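Tyrosine recombinase XerH (Helicobacter pylori, PDB 5JK0) cuts and rejoins DNA as a site-specific tyrosine recombinase, acting on the difH site and taking part in chromosome segregation. Local coordinates at residues G21-R25 with I73-A77; F137-D141 with I153-T157; G231-I235 with V247-A251. All coordinates share one frame; numbering follows the deposited sequence.

Contact 1: G21-R25 with I73-A77; sequences GRFLR and INTYA. With nucleotides of chain G.
Phe23 and Tyr76 set their aromatic rings against each other where helix 12-30 meets the beginning of helix 74-93, a buried helix-helix contact within the all-helical SAM-like DNA-binding domain. The aromatic pair is an offset edge-to-face stack: the edge of Phe23 turns to the face of Tyr76, with centroids 5.8 Å apart and planes at 71°. With CG swung anti to the backbone N (chi1 174°), Phe23 reaches across edge first, and its CE2 stops 3.8 Å from Tyr76 CD1. Tyr139 of helix 123-143 makes a further edge-to-face pair with Phe23, so this ring links three helices.

Aliphatic packing continues the interface. A single methyl of Leu24 does most of the work: CD2 lies 4.0 Å from Ile73 CD1, with the two side chains crossing at about a right angle, and 4.1 Å from Tyr76 CB. Ile73 CD1 also sits 3.8 Å from Leu24 O. No hydrogen bond joins the two segments, whose mutual grip is therefore apolar; Cys62 of helix 55-68 touches both Leu24 and Ala77.

Polar chemistry is directed instead at the DNA, through residues 74-76. Within the turn, Ile73 O accepts from both Tyr76 N and Ala77 N, which ties down the backbone carrying these groups. Tyr76 OH approaches a phosphate oxygen of DT19 of chain G, but the modelled separation is too short for its details to be trusted. Two neighbouring side chains read the major-groove edges of thymines. Thr75 OG1 donates to O4 of DT20 of chain G over 2.8 Å. Asn74 uses both ends of its amide, OD1 accepting from N6 of an adenine while ND2 donates at 3.2 Å to O4 of DT21 of chain G, nearly straight at 173°.

Contact 2: F137-D141 with I153-T157; sequences FSYID and IYNIT
Asp141 OD2 is gripped by two donors, Asn155 N at 3.1 Å and water 1, while Asp141 OD1 takes the shorter bond, 2.7 Å from Tyr154 N. Both bonds are nearly straight, and both amides arrive on the syn side of the carboxylate, though tilted from its plane, by 33° at Tyr154 N. With CG anti to the carbonyl carbon (chi1 -72°), Asp141 carries its carboxylate to these N-H groups. Water 1 donates to Asp141 OD2 and accepts from Ile156 N at 2.9 Å, extending the grip to a third successive N-H. Tyr154 is right-handed and Asn155 left-handed in backbone conformation, the pattern of an anion-binding backbone nest.

The edge of Phe137 turns to the face of the Tyr154 ring, CD1 standing 3.8 Å above the centre of its plane. Ile140 CG2 touches the ring edge, 3.8 Å from Tyr154 CE2, and Tyr154 OH bonds to Leu102 O. Ile156 packs on Phe137, and Ile153 on Ile153 of the second subunit. The loop before helix 178-190 thus folds back on helix 123-143 of the core-binding, SAM-like region. Three donors on one carboxylate would probably favour its ionised form, offsetting the nearness of Phe137 O to Asp141 OD2.

Contact 3: G231-I235 with V247-A251; sequences GCYTI and VMLKA
Ile235 and Val247 form the tightly packed end of this strand pair. Their branched side chains stand side by side on the buried face, Ile235 CB 3.7 Å from Val247 CG2. That methyl is brought there by lying between the backbone N and carbonyl carbon of Val247, with CG1 on the side away from the carbonyl (chi1 -66°). Tyr233 and Leu249 continue the same face. The Tyr233 ring reaches along it to the end of the other strand, where its CE2 comes 3.9 Å from Ala251 CB; Leu228, Ile254 and Leu258 cover it further, while Phe210 packs on Leu249.

The backbone evidence is a reciprocal antiparallel ladder. Hydrogen-bonded pairs join Tyr233 with Leu249 and Ile235 with Val247, the shortest of these bonds being Tyr233 N to Leu249 O, 2.7 Å. Non-hydrogen-bonded pairs alternate with these, and Met248 CA leans on Tyr233 O at 3.3 Å as a CA-H...O contact. This is the beta hairpin of strands 232-238 and 244-250 in the three-stranded sheet of the catalytic domain. Its connection carries Lys240, a predicted active-site residue, and the side chain of Val247 lies about 8 Å from that of Arg313, another predicted member of the site.

The opposite face, with Cys232, Thr234, Met248 and Lys250, is partly exposed and more sparsely joined. Cys232 SG touches Met248 CE at 3.6 Å, a diagonal contact, with the methionine chain bent at chi3 (65°) so that CE turns toward the sulfur. Leu353 of the second subunit packs on Met248, and Glu361 of that subunit on Lys250. Beside exposed Gly231 the ladder ends in a longer bond, Ala251 N to Gly231 O at 3.2 Å, the donor standing 48° out of the carbonyl plane.

In the fold
From the N terminus, contact 1 closes first, bringing helix 12-30 onto helix 74-93 across 47 intervening residues that include helices 39-48 and 55-68. Contact 2 follows, a short loop of 11 residues that turns the chain back on helix 123-143. Contact 3 is the hairpin closure far along the sequence. The three are in series; none crosses or encloses another. Contacts 1 and 2 share one side of the chain, centres about 16 Å apart, and touch through helices 12-30 and 123-143. Contact 3 belongs to the catalytic domain on the other side, its centre about 41 and 51 Å from those of contacts 1 and 2. Contacts 2 and 3 both touch the second subunit.

Contact 1: G21-R25 with I73-A77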
loop_
_atom_site.group_PDB
_atom_site.type_symbol
_atom_site.label_atom_id
_atom_site.label_comp_id
_atom_site.label_asym_id
_atom_site.label_seq_id
_atom_site.Cartn_x
_atom_site.Cartn_y
_atom_site.Cartn_z
ATOM N N GLY D 21 -19.868 16.296 -25.310
ATOM C CA GLY D 21 -19.720 16.084 -26.738
ATOM C C GLY D 21 -18.363 16.529 -27.249
ATOM O O GLY D 21 -17.755 15.861 -28.083
ATOM N N ARG D 22 -17.888 17.663 -26.742
ATOM C CA ARG D 22 -16.575 18.181 -27.114
ATOM C C ARG D 22 -15.463 17.254 -26.635
ATOM O O ARG D 22 -14.495 17.007 -27.355
ATOM C CB ARG D 22 -16.367 19.584 -26.540
ATOM C CG ARG D 22 -17.232 20.655 -27.180
ATOM C CD ARG D 22 -17.236 21.922 -26.342
ATOM N NE ARG D 22 -18.027 22.986 -26.954
ATOM C CZ ARG D 22 -18.506 24.034 -26.290
ATOM N NH1 ARG D 22 -18.283 24.152 -24.988
ATOM N NH2 ARG D 22 -19.215 24.957 -26.925
ATOM N N PHE D 23 -15.607 16.749 -25.415
ATOM C CA PHE D 23 -14.612 15.857 -24.831
ATOM C C PHE D 23 -14.533 14.531 -25.581
ATOM O O PHE D 23 -13.444 14.046 -25.883
ATOM C CB PHE D 23 -14.923 15.602 -23.355
ATOM C CG PHE D 23 -14.025 14.582 -22.714
ATOM C CD1 PHE D 23 -12.699 14.877 -22.450
ATOM C CD2 PHE D 23 -14.510 13.332 -22.368
ATOM C CE1 PHE D 23 -11.869 13.943 -21.855
ATOM C CE2 PHE D 23 -13.686 12.392 -21.773
ATOM C CZ PHE D 23 -12.365 12.699 -21.516
ATOM N N LEU D 24 -15.691 13.954 -25.884
ATOM C CA LEU D 24 -15.745 12.665 -26.565
ATOM C C LEU D 24 -15.201 12.752 -27.988
ATOM O O LEU D 24 -14.639 11.785 -28.500
ATOM C CB LEU D 24 -17.178 12.127 -26.578
ATOM C CG LEU D 24 -17.720 11.661 -25.224
ATOM C CD1 LEU D 24 -19.169 11.215 -25.343
ATOM C CD2 LEU D 24 -16.856 10.541 -24.663
ATOM N N ARG D 25 -15.365 13.908 -28.626
ATOM C CA ARG D 25 -14.818 14.104 -29.963
ATOM C C ARG D 25 -13.300 14.194 -29.900
ATOM O O ARG D 25 -12.601 13.698 -30.783
ATOM C CB ARG D 25 -15.389 15.362 -30.622
ATOM C CG ARG D 25 -15.003 15.497 -32.091
ATOM C CD ARG D 25 -15.396 16.846 -32.665
ATOM N NE ARG D 25 -15.216 16.889 -34.114
ATOM C CZ ARG D 25 -14.066 17.169 -34.720
ATOM N NH1 ARG D 25 -13.999 17.185 -36.045
ATOM N NH2 ARG D 25 -12.982 17.432 -34.004
ATOM N N ILE D 73 -13.059 4.396 -27.237
ATOM C CA ILE D 73 -14.123 5.328 -26.878
ATOM C C ILE D 73 -15.120 4.722 -25.883
ATOM O O ILE D 73 -15.814 5.451 -25.173
ATOM C CB ILE D 73 -14.883 5.814 -28.138
ATOM C CG1 ILE D 73 -15.735 7.045 -27.821
ATOM C CG2 ILE D 73 -15.730 4.696 -28.729
ATOM C CD1 ILE D 73 -14.940 8.217 -27.291
ATOM N N ASN D 74 -15.174 3.394 -25.815
ATOM C CA ASN D 74 -16.151 2.714 -24.966
ATOM C C ASN D 74 -15.919 2.959 -23.477
ATOM O O ASN D 74 -16.851 2.894 -22.673
ATOM C CB ASN D 74 -16.144 1.207 -25.245
ATOM C CG ASN D 74 -15.104 0.463 -24.426
ATOM O OD1 ASN D 74 -15.397 -0.037 -23.339
ATOM N ND2 ASN D 74 -13.884 0.383 -24.947
ATOM N N THR D 75 -14.671 3.244 -23.117
ATOM C CA THR D 75 -14.299 3.446 -21.723
ATOM C C THR D 75 -14.832 4.776 -21.189
ATOM O O THR D 75 -15.085 4.920 -19.991
ATOM C CB THR D 75 -12.766 3.397 -21.549
ATOM O OG1 THR D 75 -12.251 2.219 -22.183
ATOM C CG2 THR D 75 -12.382 3.378 -20.075
ATOM N N TYR D 76 -15.018 5.740 -22.084
ATOM C CA TYR D 76 -15.416 7.086 -21.682
ATOM C C TYR D 76 -16.885 7.398 -21.962
ATOM O O TYR D 76 -17.507 8.173 -21.236
ATOM C CB TYR D 76 -14.535 8.122 -22.383
ATOM C CG TYR D 76 -13.090 8.097 -21.939
ATOM C CD1 TYR D 76 -12.668 8.843 -20.846
ATOM C CD2 TYR D 76 -12.148 7.328 -22.611
ATOM C CE1 TYR D 76 -11.349 8.825 -20.434
ATOM C CE2 TYR D 76 -10.826 7.304 -22.207
ATOM C CZ TYR D 76 -10.433 8.054 -21.117
ATOM O OH TYR D 76 -9.118 8.034 -20.708
ATOM N N ALA D 77 -17.433 6.792 -23.011
ATOM C CA ALA D 77 -18.767 7.140 -23.498
ATOM C C ALA D 77 -19.875 6.881 -22.476
ATOM O O ALA D 77 -20.523 7.816 -22.003
ATOM C CB ALA D 77 -19.063 6.384 -24.785
ATOM P P DT G 21 -5.223 -2.095 -28.920
ATOM O OP1 DT G 21 -4.229 -2.708 -29.826
ATOM O OP2 DT G 21 -6.269 -1.212 -29.481
ATOM O "O5'" DT G 21 -5.942 -3.261 -28.091
ATOM C "C5'" DT G 21 -5.153 -4.173 -27.334
ATOM C "C4'" DT G 21 -6.015 -4.996 -26.392
ATOM O "O4'" DT G 21 -6.718 -4.127 -25.492
ATOM C "C3'" DT G 21 -7.107 -5.816 -27.064
ATOM O "O3'" DT G 21 -6.635 -7.132 -27.333
ATOM C "C2'" DT G 21 -8.249 -5.833 -26.031
ATOM C "C1'" DT G 21 -7.788 -4.854 -24.947
ATOM N N1 DT G 21 -8.854 -3.907 -24.517
ATOM C C2 DT G 21 -9.605 -4.207 -23.407
ATOM O O2 DT G 21 -9.437 -5.212 -22.740
ATOM N N3 DT G 21 -10.564 -3.282 -23.096
ATOM C C4 DT G 21 -10.844 -2.110 -23.774
ATOM O O4 DT G 21 -11.729 -1.340 -23.415
ATOM C C5 DT G 21 -10.022 -1.856 -24.934
ATOM C C7 DT G 21 -10.233 -0.617 -25.751
ATOM C C6 DT G 21 -9.079 -2.758 -25.248
ATOM P P DT G 20 -3.961 4.333 -26.982
ATOM O OP1 DT G 20 -2.812 4.451 -27.908
ATOM O OP2 DT G 20 -5.203 5.091 -27.247
ATOM O "O5'" DT G 20 -4.351 2.788 -26.837
ATOM C "C5'" DT G 20 -3.345 1.831 -26.532
ATOM C "C4'" DT G 20 -3.959 0.482 -26.198
ATOM O "O4'" DT G 20 -4.713 0.580 -24.969
ATOM C "C3'" DT G 20 -4.928 -0.074 -27.250
ATOM O "O3'" DT G 20 -4.405 -1.282 -27.800
ATOM C "C2'" DT G 20 -6.238 -0.315 -26.478
ATOM C "C1'" DT G 20 -5.776 -0.330 -25.030
ATOM N N1 DT G 20 -6.827 0.101 -24.061
ATOM C C2 DT G 20 -7.263 -0.787 -23.107
ATOM O O2 DT G 20 -6.834 -1.923 -23.004
ATOM N N3 DT G 20 -8.227 -0.296 -22.266
ATOM C C4 DT G 20 -8.788 0.968 -22.287
ATOM O O4 DT G 20 -9.652 1.317 -21.488
ATOM C C5 DT G 20 -8.286 1.851 -23.314
ATOM C C7 DT G 20 -8.819 3.248 -23.436
ATOM C C6 DT G 20 -7.340 1.380 -24.142
ATOM P P DT G 19 -5.783 8.585 -21.906
ATOM O OP1 DT G 19 -4.998 9.830 -21.759
ATOM O OP2 DT G 19 -7.243 8.654 -22.140
ATOM O "O5'" DT G 19 -5.153 7.704 -23.083
ATOM C "C5'" DT G 19 -3.754 7.420 -23.084
ATOM C "C4'" DT G 19 -3.486 5.963 -23.433
ATOM O "O4'" DT G 19 -3.793 5.120 -22.292
ATOM C "C3'" DT G 19 -4.298 5.408 -24.609
ATOM O "O3'" DT G 19 -3.436 4.738 -25.518
ATOM C "C2'" DT G 19 -5.277 4.439 -23.945
ATOM C "C1'" DT G 19 -4.478 3.978 -22.738
ATOM N N1 DT G 19 -5.319 3.463 -21.622
ATOM C C2 DT G 19 -5.118 2.182 -21.161
ATOM O O2 DT G 19 -4.275 1.431 -21.622
ATOM N N3 DT G 19 -5.941 1.807 -20.133
ATOM C C4 DT G 19 -6.927 2.568 -19.533
ATOM O O4 DT G 19 -7.617 2.141 -18.613
ATOM C C5 DT G 19 -7.087 3.902 -20.063
ATOM C C7 DT G 19 -8.125 4.821 -19.491
ATOM C C6 DT G 19 -6.284 4.281 -21.070
#

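Contact 2: F137-D141 with I153-T157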
loop_
_atom_site.group_PDB
_atom_site.type_symbol
_atom_site.label_atom_id
_atom_site.label_comp_id
_atom_site.label_asym_id
_atom_site.label_seq_id
_atom_site.Cartn_x
_atom_site.Cartn_y
_atom_site.Cartn_z
ATOM N N PHE D 137 -13.591 16.568 -16.558
ATOM C CA PHE D 137 -13.460 17.846 -15.865
ATOM C C PHE D 137 -12.036 18.393 -15.919
ATOM O O PHE D 137 -11.816 19.587 -15.713
ATOM C CB PHE D 137 -13.932 17.711 -14.415
ATOM C CG PHE D 137 -15.411 17.486 -14.288
ATOM C CD1 PHE D 137 -16.294 18.554 -14.332
ATOM C CD2 PHE D 137 -15.923 16.206 -14.144
ATOM C CE1 PHE D 137 -17.658 18.352 -14.227
ATOM C CE2 PHE D 137 -17.286 15.998 -14.039
ATOM C CZ PHE D 137 -18.154 17.072 -14.081
ATOM N N SER D 138 -11.070 17.523 -16.199
ATOM C CA SER D 138 -9.714 17.980 -16.477
ATOM C C SER D 138 -9.708 18.685 -17.827
ATOM O O SER D 138 -9.008 19.677 -18.025
ATOM C CB SER D 138 -8.720 16.816 -16.474
ATOM O OG SER D 138 -7.420 17.254 -16.835
ATOM N N TYR D 139 -10.507 18.157 -18.749
ATOM C CA TYR D 139 -10.654 18.732 -20.079
ATOM C C TYR D 139 -11.360 20.084 -20.022
ATOM O O TYR D 139 -10.967 21.028 -20.707
ATOM C CB TYR D 139 -11.421 17.765 -20.986
ATOM C CG TYR D 139 -11.703 18.291 -22.376
ATOM C CD1 TYR D 139 -10.761 18.168 -23.392
ATOM C CD2 TYR D 139 -12.916 18.899 -22.676
ATOM C CE1 TYR D 139 -11.020 18.644 -24.664
ATOM C CE2 TYR D 139 -13.181 19.377 -23.943
ATOM C CZ TYR D 139 -12.232 19.247 -24.933
ATOM O OH TYR D 139 -12.499 19.724 -26.196
ATOM N N ILE D 140 -12.402 20.174 -19.200
ATOM C CA ILE D 140 -13.155 21.415 -19.054
ATOM C C ILE D 140 -12.287 22.518 -18.446
ATOM O O ILE D 140 -12.352 23.673 -18.865
ATOM C CB ILE D 140 -14.415 21.212 -18.188
ATOM C CG1 ILE D 140 -15.354 20.194 -18.841
ATOM C CG2 ILE D 140 -15.143 22.530 -17.981
ATOM C CD1 ILE D 140 -16.605 19.905 -18.035
ATOM N N ASP D 141 -11.464 22.150 -17.467
ATOM C CA ASP D 141 -10.553 23.100 -16.829
ATOM C C ASP D 141 -9.539 23.678 -17.813
ATOM O O ASP D 141 -9.034 24.782 -17.617
ATOM C CB ASP D 141 -9.807 22.438 -15.667
ATOM C CG ASP D 141 -10.694 22.188 -14.464
ATOM O OD1 ASP D 141 -11.789 22.786 -14.392
ATOM O OD2 ASP D 141 -10.290 21.396 -13.586
ATOM N N ILE D 153 -11.966 26.734 -12.470
ATOM C CA ILE D 153 -11.212 25.514 -12.205
ATOM C C ILE D 153 -11.960 24.567 -11.272
ATOM O O ILE D 153 -12.284 24.926 -10.140
ATOM C CB ILE D 153 -9.834 25.828 -11.594
ATOM C CG1 ILE D 153 -9.092 26.858 -12.450
ATOM C CG2 ILE D 153 -9.013 24.557 -11.444
ATOM C CD1 ILE D 153 -8.912 26.436 -13.890
ATOM N N TYR D 154 -12.230 23.358 -11.754
ATOM C CA TYR D 154 -12.878 22.333 -10.940
ATOM C C TYR D 154 -11.883 21.670 -9.998
ATOM O O TYR D 154 -12.143 21.535 -8.801
ATOM C CB TYR D 154 -13.538 21.274 -11.824
ATOM C CG TYR D 154 -14.857 21.703 -12.426
ATOM C CD1 TYR D 154 -16.039 21.590 -11.705
ATOM C CD2 TYR D 154 -14.922 22.211 -13.718
ATOM C CE1 TYR D 154 -17.249 21.977 -12.250
ATOM C CE2 TYR D 154 -16.130 22.600 -14.273
ATOM C CZ TYR D 154 -17.288 22.481 -13.533
ATOM O OH TYR D 154 -18.491 22.864 -14.077
ATOM N N ASN D 155 -10.745 21.259 -10.555
ATOM C CA ASN D 155 -9.690 20.577 -9.808
ATOM C C ASN D 155 -10.213 19.349 -9.065
ATOM O O ASN D 155 -9.961 19.171 -7.873
ATOM C CB ASN D 155 -9.018 21.542 -8.827
ATOM C CG ASN D 155 -7.713 20.997 -8.274
ATOM O OD1 ASN D 155 -7.116 20.084 -8.844
ATOM N ND2 ASN D 155 -7.267 21.556 -7.154
ATOM N N ILE D 156 -10.956 18.510 -9.779
ATOM C CA ILE D 156 -11.452 17.263 -9.212
ATOM C C ILE D 156 -10.316 16.252 -9.118
ATOM O O ILE D 156 -9.617 16.003 -10.100
ATOM C CB ILE D 156 -12.597 16.671 -10.052
ATOM C CG1 ILE D 156 -13.712 17.701 -10.243
ATOM C CG2 ILE D 156 -13.137 15.411 -9.395
ATOM C CD1 ILE D 156 -14.385 18.117 -8.954
ATOM N N THR D 157 -10.133 15.672 -7.938
ATOM C CA THR D 157 -9.040 14.733 -7.721
ATOM C C THR D 157 -9.546 13.326 -7.418
ATOM O O THR D 157 -8.992 12.344 -7.917
ATOM C CB THR D 157 -8.123 15.196 -6.573
ATOM O OG1 THR D 157 -8.890 15.340 -5.372
ATOM C CG2 THR D 157 -7.476 16.529 -6.916
HETATM O O HOH W 1 -10.876 18.880 -12.702
#

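Contact 3: G231-I235 with V247-A251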
loop_
_atom_site.group_PDB
_atom_site.type_symbol
_atom_site.label_atom_id
_atom_site.label_comp_id
_atom_site.label_asym_id
_atom_site.label_seq_id
_atom_site.Cartn_x
_atom_site.Cartn_y
_atom_site.Cartn_z
ATOM N N GLY D 231 11.835 -26.437 -41.358
ATOM C CA GLY D 231 10.725 -27.120 -40.718
ATOM C C GLY D 231 10.088 -26.319 -39.597
ATOM O O GLY D 231 9.602 -26.887 -38.619
ATOM N N CYS D 232 10.089 -24.998 -39.737
ATOM C CA CYS D 232 9.512 -24.126 -38.722
ATOM C C CYS D 232 9.022 -22.816 -39.330
ATOM O O CYS D 232 9.720 -22.194 -40.132
ATOM C CB CYS D 232 10.531 -23.844 -37.616
ATOM S SG CYS D 232 9.872 -22.920 -36.212
ATOM N N TYR D 233 7.819 -22.405 -38.944
ATOM C CA TYR D 233 7.227 -21.174 -39.457
ATOM C C TYR D 233 7.673 -19.945 -38.672
ATOM O O TYR D 233 7.833 -19.994 -37.453
ATOM C CB TYR D 233 5.698 -21.258 -39.434
ATOM C CG TYR D 233 5.099 -22.129 -40.514
ATOM C CD1 TYR D 233 4.995 -21.673 -41.822
ATOM C CD2 TYR D 233 4.623 -23.401 -40.224
ATOM C CE1 TYR D 233 4.442 -22.463 -42.813
ATOM C CE2 TYR D 233 4.068 -24.198 -41.208
ATOM C CZ TYR D 233 3.980 -23.725 -42.500
ATOM O OH TYR D 233 3.429 -24.517 -43.482
ATOM N N THR D 234 7.870 -18.842 -39.385
ATOM C CA THR D 234 8.110 -17.551 -38.755
ATOM C C THR D 234 6.953 -16.615 -39.085
ATOM O O THR D 234 6.807 -16.172 -40.223
ATOM C CB THR D 234 9.437 -16.921 -39.212
ATOM O OG1 THR D 234 10.531 -17.737 -38.772
ATOM C CG2 THR D 234 9.592 -15.527 -38.627
ATOM N N ILE D 235 6.126 -16.330 -38.085
ATOM C CA ILE D 235 4.928 -15.527 -38.291
ATOM C C ILE D 235 5.124 -14.091 -37.821
ATOM O O ILE D 235 5.416 -13.844 -36.650
ATOM C CB ILE D 235 3.718 -16.132 -37.558
ATOM C CG1 ILE D 235 3.565 -17.612 -37.916
ATOM C CG2 ILE D 235 2.450 -15.358 -37.889
ATOM C CD1 ILE D 235 2.471 -18.314 -37.146
ATOM N N VAL D 247 6.952 -14.435 -34.088
ATOM C CA VAL D 247 6.807 -15.649 -33.300
ATOM C C VAL D 247 7.176 -16.850 -34.164
ATOM O O VAL D 247 7.028 -16.812 -35.387
ATOM C CB VAL D 247 5.373 -15.820 -32.752
ATOM C CG1 VAL D 247 5.056 -14.733 -31.735
ATOM C CG2 VAL D 247 4.360 -15.812 -33.886
ATOM N N MET D 248 7.667 -17.909 -33.531
ATOM C CA MET D 248 8.040 -19.111 -34.263
ATOM C C MET D 248 7.171 -20.294 -33.852
ATOM O O MET D 248 6.729 -20.389 -32.708
ATOM C CB MET D 248 9.519 -19.437 -34.047
ATOM C CG MET D 248 10.466 -18.389 -34.609
ATOM S SD MET D 248 12.203 -18.849 -34.454
ATOM C CE MET D 248 12.271 -20.289 -35.516
ATOM N N LEU D 249 6.929 -21.191 -34.802
ATOM C CA LEU D 249 6.071 -22.346 -34.577
ATOM C C LEU D 249 6.496 -23.509 -35.468
ATOM O O LEU D 249 6.676 -23.339 -36.674
ATOM C CB LEU D 249 4.607 -21.979 -34.834
ATOM C CG LEU D 249 3.581 -23.112 -34.891
ATOM C CD1 LEU D 249 3.633 -23.961 -33.634
ATOM C CD2 LEU D 249 2.184 -22.549 -35.099
ATOM N N LYS D 250 6.661 -24.683 -34.865
ATOM C CA LYS D 250 7.047 -25.879 -35.606
ATOM C C LYS D 250 6.027 -26.202 -36.694
ATOM O O LYS D 250 4.819 -26.120 -36.473
ATOM C CB LYS D 250 7.213 -27.069 -34.659
ATOM C CG LYS D 250 8.418 -26.956 -33.738
ATOM C CD LYS D 250 8.608 -28.216 -32.908
ATOM C CE LYS D 250 9.901 -28.159 -32.110
ATOM N NZ LYS D 250 10.121 -29.400 -31.317
ATOM N N ALA D 251 6.529 -26.567 -37.869
ATOM C CA ALA D 251 5.700 -26.718 -39.062
ATOM C C ALA D 251 4.641 -27.811 -38.939
ATOM O O ALA D 251 3.494 -27.610 -39.334
ATOM C CB ALA D 251 6.583 -26.987 -40.271
#